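Local coordinates for 2S Albumin protein (Dolichos, PDB 6IX1) that is a seed albumin of the hemopexin-fold type, probably serving in nitrogen storage and possibly in ligand binding within the seed, at residues A[116-128]-A[171-185]. Residues are numbered along the deposited sequence; the frame is centred on the assembly and turned at random.
Sequences DGIDSAFRSTKGK and IDASFASHKEPEAYL. With SO4 (sulfate ion), chain D.
The ring of Phe122 takes the methyl of Ala183 over one face, a CH-pi contact with CB 4.0 Å from the ring centroid and 17° off its normal, while Ser174 OG lies at the ring edge, near its plane. Leu185 CD2 approaches Phe122 CE2 obliquely at 3.8 Å, and outside the two segments Phe196 meets the ring edge-to-face. The setting is a hemopexin-type four-bladed beta-propeller, and the case illustrates how consecutive blades join: the innermost strands 120-123 and 173-176 run side by side, 3° from parallel, yet each pairs by backbone bonds within its own blade, so side chains and water must fill the seam. Phe122 reaches across because CG sits between the backbone N and the carbonyl carbon (chi1 68°), which carries the ring over strand 182-185 of the next blade. Replacing it with an alanine would probably open a gap beside Ala183 and Leu185 and leave the Ala183 methyl without the aromatic face it packs on. Nearer the start of the strands, Ser174 OG donates to Ala121 O at 2.8 Å, from above the carbonyl plane. Farther along, Thr125 CG2 lies 4.0 Å from CB of Pro181, whose preceding peptide bond is cis. Between the strands, one water accepts from two backbone amides, Arg123 N at 3.1 Å and Ala176 N at 3.0 Å.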
# COMPACT_ATOMS: atom_id res chain seq x y z
N ASP A 116 9.25 7.77 11.66
CA ASP A 116 9.37 6.52 12.44
C ASP A 116 8.56 5.38 11.84
O ASP A 116 8.61 4.28 12.37
CB ASP A 116 8.93 6.73 13.90
CG ASP A 116 9.73 7.74 14.67
OD1 ASP A 116 10.92 7.70 14.49
OD2 ASP A 116 9.13 8.50 15.46
N GLY A 117 7.82 5.65 10.78
CA GLY A 117 6.96 4.64 10.14
C GLY A 117 5.89 5.30 9.36
O GLY A 117 5.43 6.36 9.69
N ILE A 118 5.42 4.57 8.36
CA ILE A 118 4.25 4.96 7.55
C ILE A 118 3.20 3.88 7.70
O ILE A 118 3.58 2.68 7.56
CB ILE A 118 4.69 5.28 6.09
CG1 ILE A 118 5.90 6.25 6.08
CG2 ILE A 118 3.50 5.80 5.31
CD1 ILE A 118 6.32 6.69 4.76
N ASP A 119 1.93 4.25 7.86
CA ASP A 119 0.92 3.19 7.97
C ASP A 119 0.56 2.64 6.60
O ASP A 119 0.37 1.40 6.51
CB ASP A 119 -0.35 3.74 8.61
CG ASP A 119 -0.26 4.10 10.09
OD1 ASP A 119 0.71 3.63 10.75
OD2 ASP A 119 -1.10 4.87 10.56
N SER A 120 0.38 3.49 5.63
CA SER A 120 -0.16 3.03 4.36
C SER A 120 0.19 4.02 3.28
O SER A 120 0.54 5.18 3.63
CB SER A 120 -1.68 2.86 4.40
OG SER A 120 -2.16 2.03 3.41
N ALA A 121 0.06 3.62 2.02
CA ALA A 121 0.37 4.48 0.92
C ALA A 121 -0.29 4.00 -0.34
O ALA A 121 -0.49 2.77 -0.45
CB ALA A 121 1.82 4.53 0.70
N PHE A 122 -0.52 4.85 -1.32
CA PHE A 122 -0.98 4.33 -2.62
C PHE A 122 -0.59 5.31 -3.68
O PHE A 122 -0.43 6.51 -3.37
CB PHE A 122 -2.46 3.98 -2.69
CG PHE A 122 -3.47 5.09 -2.61
CD1 PHE A 122 -3.85 5.79 -3.70
CD2 PHE A 122 -4.04 5.45 -1.40
CE1 PHE A 122 -4.82 6.75 -3.60
CE2 PHE A 122 -5.05 6.37 -1.27
CZ PHE A 122 -5.38 7.06 -2.40
N ARG A 123 -0.43 4.84 -4.89
CA ARG A 123 -0.02 5.65 -6.03
C ARG A 123 -1.14 6.50 -6.58
O ARG A 123 -2.24 6.01 -6.86
CB ARG A 123 0.50 4.67 -7.07
CG ARG A 123 1.07 5.29 -8.36
CD ARG A 123 2.33 6.04 -8.15
NE ARG A 123 2.99 6.34 -9.38
CZ ARG A 123 2.80 7.41 -10.17
NH1 ARG A 123 2.02 8.41 -9.76
NH2 ARG A 123 3.47 7.59 -11.28
N SER A 124 -0.87 7.79 -6.70
CA SER A 124 -1.86 8.73 -7.21
C SER A 124 -1.89 8.66 -8.73
O SER A 124 -0.94 8.25 -9.42
CB SER A 124 -1.52 10.14 -6.75
OG SER A 124 -2.47 11.10 -7.18
N THR A 125 -2.93 9.16 -9.35
CA THR A 125 -2.93 9.47 -10.75
C THR A 125 -2.24 10.82 -11.02
O THR A 125 -2.01 11.06 -12.18
CB THR A 125 -4.37 9.58 -11.26
OG1 THR A 125 -5.05 10.53 -10.45
CG2 THR A 125 -5.14 8.25 -11.24
N LYS A 126 -2.00 11.65 -10.02
CA LYS A 126 -1.40 13.01 -10.24
C LYS A 126 0.14 12.85 -10.32
O LYS A 126 0.80 12.64 -9.29
CB LYS A 126 -1.82 14.00 -9.14
CG LYS A 126 -1.42 15.45 -9.39
CD LYS A 126 -2.13 16.49 -8.59
CE LYS A 126 -1.89 16.41 -7.06
NZ LYS A 126 -2.54 17.50 -6.24
N GLY A 127 0.71 13.07 -11.50
CA GLY A 127 2.14 13.05 -11.72
C GLY A 127 2.76 11.79 -11.16
O GLY A 127 2.30 10.65 -11.43
N LYS A 128 3.85 11.95 -10.38
CA LYS A 128 4.59 10.90 -9.66
C LYS A 128 4.22 10.91 -8.16
O LYS A 128 5.00 10.46 -7.37
CB LYS A 128 6.07 10.96 -9.92
CG LYS A 128 6.32 10.84 -11.43
CD LYS A 128 7.41 10.03 -11.94
CE LYS A 128 7.23 9.75 -13.42
NZ LYS A 128 6.91 10.97 -14.21
N ILE A 171 -5.51 4.42 8.15
CA ILE A 171 -5.58 3.37 7.10
C ILE A 171 -4.44 2.38 7.40
O ILE A 171 -3.33 2.81 7.64
CB ILE A 171 -5.49 4.02 5.70
CG1 ILE A 171 -6.62 5.05 5.53
CG2 ILE A 171 -5.47 2.99 4.62
CD1 ILE A 171 -6.58 5.87 4.29
N ASP A 172 -4.73 1.06 7.39
CA ASP A 172 -3.72 0.01 7.60
C ASP A 172 -3.01 -0.39 6.30
O ASP A 172 -1.87 -0.83 6.36
CB ASP A 172 -4.33 -1.23 8.23
CG ASP A 172 -4.70 -1.01 9.69
OD1 ASP A 172 -4.11 -0.14 10.35
OD2 ASP A 172 -5.63 -1.70 10.13
N ALA A 173 -3.71 -0.34 5.15
CA ALA A 173 -3.08 -0.75 3.89
C ALA A 173 -3.90 -0.15 2.76
O ALA A 173 -5.10 0.17 2.97
CB ALA A 173 -3.02 -2.28 3.74
N SER A 174 -3.32 -0.04 1.58
CA SER A 174 -4.05 0.54 0.44
C SER A 174 -3.28 0.21 -0.82
O SER A 174 -2.09 0.07 -0.76
CB SER A 174 -4.20 2.08 0.61
OG SER A 174 -2.93 2.72 0.88
N PHE A 175 -4.00 0.23 -1.90
CA PHE A 175 -3.32 0.24 -3.21
C PHE A 175 -4.20 0.91 -4.26
O PHE A 175 -5.43 0.90 -4.19
CB PHE A 175 -2.93 -1.19 -3.64
CG PHE A 175 -4.04 -2.08 -4.09
CD1 PHE A 175 -4.82 -2.72 -3.15
CD2 PHE A 175 -4.26 -2.31 -5.43
CE1 PHE A 175 -5.84 -3.58 -3.57
CE2 PHE A 175 -5.31 -3.14 -5.84
CZ PHE A 175 -6.10 -3.74 -4.93
N ALA A 176 -3.54 1.47 -5.25
CA ALA A 176 -4.25 2.02 -6.38
C ALA A 176 -4.71 0.90 -7.32
O ALA A 176 -3.94 -0.03 -7.57
CB ALA A 176 -3.29 2.88 -7.16
N SER A 177 -5.92 1.01 -7.80
CA SER A 177 -6.41 0.01 -8.77
C SER A 177 -5.82 0.20 -10.15
O SER A 177 -5.40 1.31 -10.49
CB SER A 177 -7.92 0.13 -8.86
OG SER A 177 -8.45 -0.85 -9.68
N HIS A 178 -5.82 -0.86 -10.93
CA HIS A 178 -5.58 -0.71 -12.37
C HIS A 178 -6.70 0.05 -13.07
O HIS A 178 -6.49 0.54 -14.16
CB HIS A 178 -5.41 -2.12 -12.99
CG HIS A 178 -4.08 -2.72 -12.62
ND1 HIS A 178 -3.89 -3.45 -11.49
CD2 HIS A 178 -2.88 -2.66 -13.25
CE1 HIS A 178 -2.63 -3.86 -11.45
NE2 HIS A 178 -2.00 -3.39 -12.49
N LYS A 179 -7.86 0.04 -12.42
CA LYS A 179 -8.98 0.81 -12.95
C LYS A 179 -8.91 2.21 -12.37
O LYS A 179 -9.23 2.45 -11.22
CB LYS A 179 -10.30 0.15 -12.61
CG LYS A 179 -11.54 0.83 -13.16
CD LYS A 179 -12.83 0.16 -12.75
CE LYS A 179 -14.07 0.95 -13.09
NZ LYS A 179 -14.13 1.16 -14.55
N GLU A 180 -8.33 3.14 -13.12
CA GLU A 180 -8.12 4.51 -12.62
C GLU A 180 -9.45 5.20 -12.58
O GLU A 180 -10.29 4.89 -13.41
CB GLU A 180 -7.16 5.26 -13.52
CG GLU A 180 -5.73 4.72 -13.45
CD GLU A 180 -4.79 5.64 -14.21
OE1 GLU A 180 -5.17 6.10 -15.27
OE2 GLU A 180 -3.70 5.83 -13.78
N PRO A 181 -9.70 6.16 -11.64
CA PRO A 181 -8.82 6.54 -10.53
C PRO A 181 -9.34 5.94 -9.23
O PRO A 181 -9.68 6.61 -8.25
CB PRO A 181 -9.06 8.03 -10.50
CG PRO A 181 -10.52 8.18 -10.80
CD PRO A 181 -10.89 7.02 -11.70
N GLU A 182 -9.45 4.62 -9.22
CA GLU A 182 -9.94 3.91 -8.03
C GLU A 182 -8.75 3.50 -7.13
O GLU A 182 -7.63 3.31 -7.57
CB GLU A 182 -10.82 2.73 -8.38
CG GLU A 182 -12.00 3.13 -9.18
CD GLU A 182 -13.03 2.07 -9.52
OE1 GLU A 182 -12.84 0.89 -9.21
OE2 GLU A 182 -14.04 2.50 -10.16
N ALA A 183 -9.08 3.30 -5.87
CA ALA A 183 -8.14 2.82 -4.87
C ALA A 183 -8.86 2.01 -3.84
O ALA A 183 -10.05 2.25 -3.62
CB ALA A 183 -7.41 3.96 -4.22
N TYR A 184 -8.15 1.10 -3.19
CA TYR A 184 -8.70 0.26 -2.13
C TYR A 184 -8.01 0.67 -0.82
O TYR A 184 -6.79 0.74 -0.78
CB TYR A 184 -8.42 -1.21 -2.40
CG TYR A 184 -9.18 -1.75 -3.54
CD1 TYR A 184 -8.69 -1.67 -4.82
CD2 TYR A 184 -10.43 -2.32 -3.36
CE1 TYR A 184 -9.46 -2.11 -5.90
CE2 TYR A 184 -11.19 -2.75 -4.43
CZ TYR A 184 -10.68 -2.73 -5.71
OH TYR A 184 -11.40 -3.14 -6.79
N LEU A 185 -8.84 0.90 0.20
CA LEU A 185 -8.32 1.30 1.54
C LEU A 185 -8.77 0.16 2.49
O LEU A 185 -9.91 -0.28 2.46
CB LEU A 185 -8.95 2.62 2.02
CG LEU A 185 -8.92 3.77 1.03
CD1 LEU A 185 -9.55 4.98 1.71
CD2 LEU A 185 -7.47 4.12 0.64
S SO4 D . -14.50 -4.52 -5.02
O1 SO4 D . -15.61 -5.30 -5.44
O2 SO4 D . -13.87 -4.04 -6.21
O3 SO4 D . -13.59 -5.30 -4.34
O4 SO4 D . -14.86 -3.43 -4.18
O HOH W 1 -3.10 5.92 8.71
O HOH W 2 0.36 -0.78 7.57
O HOH W 3 -0.55 1.78 -4.93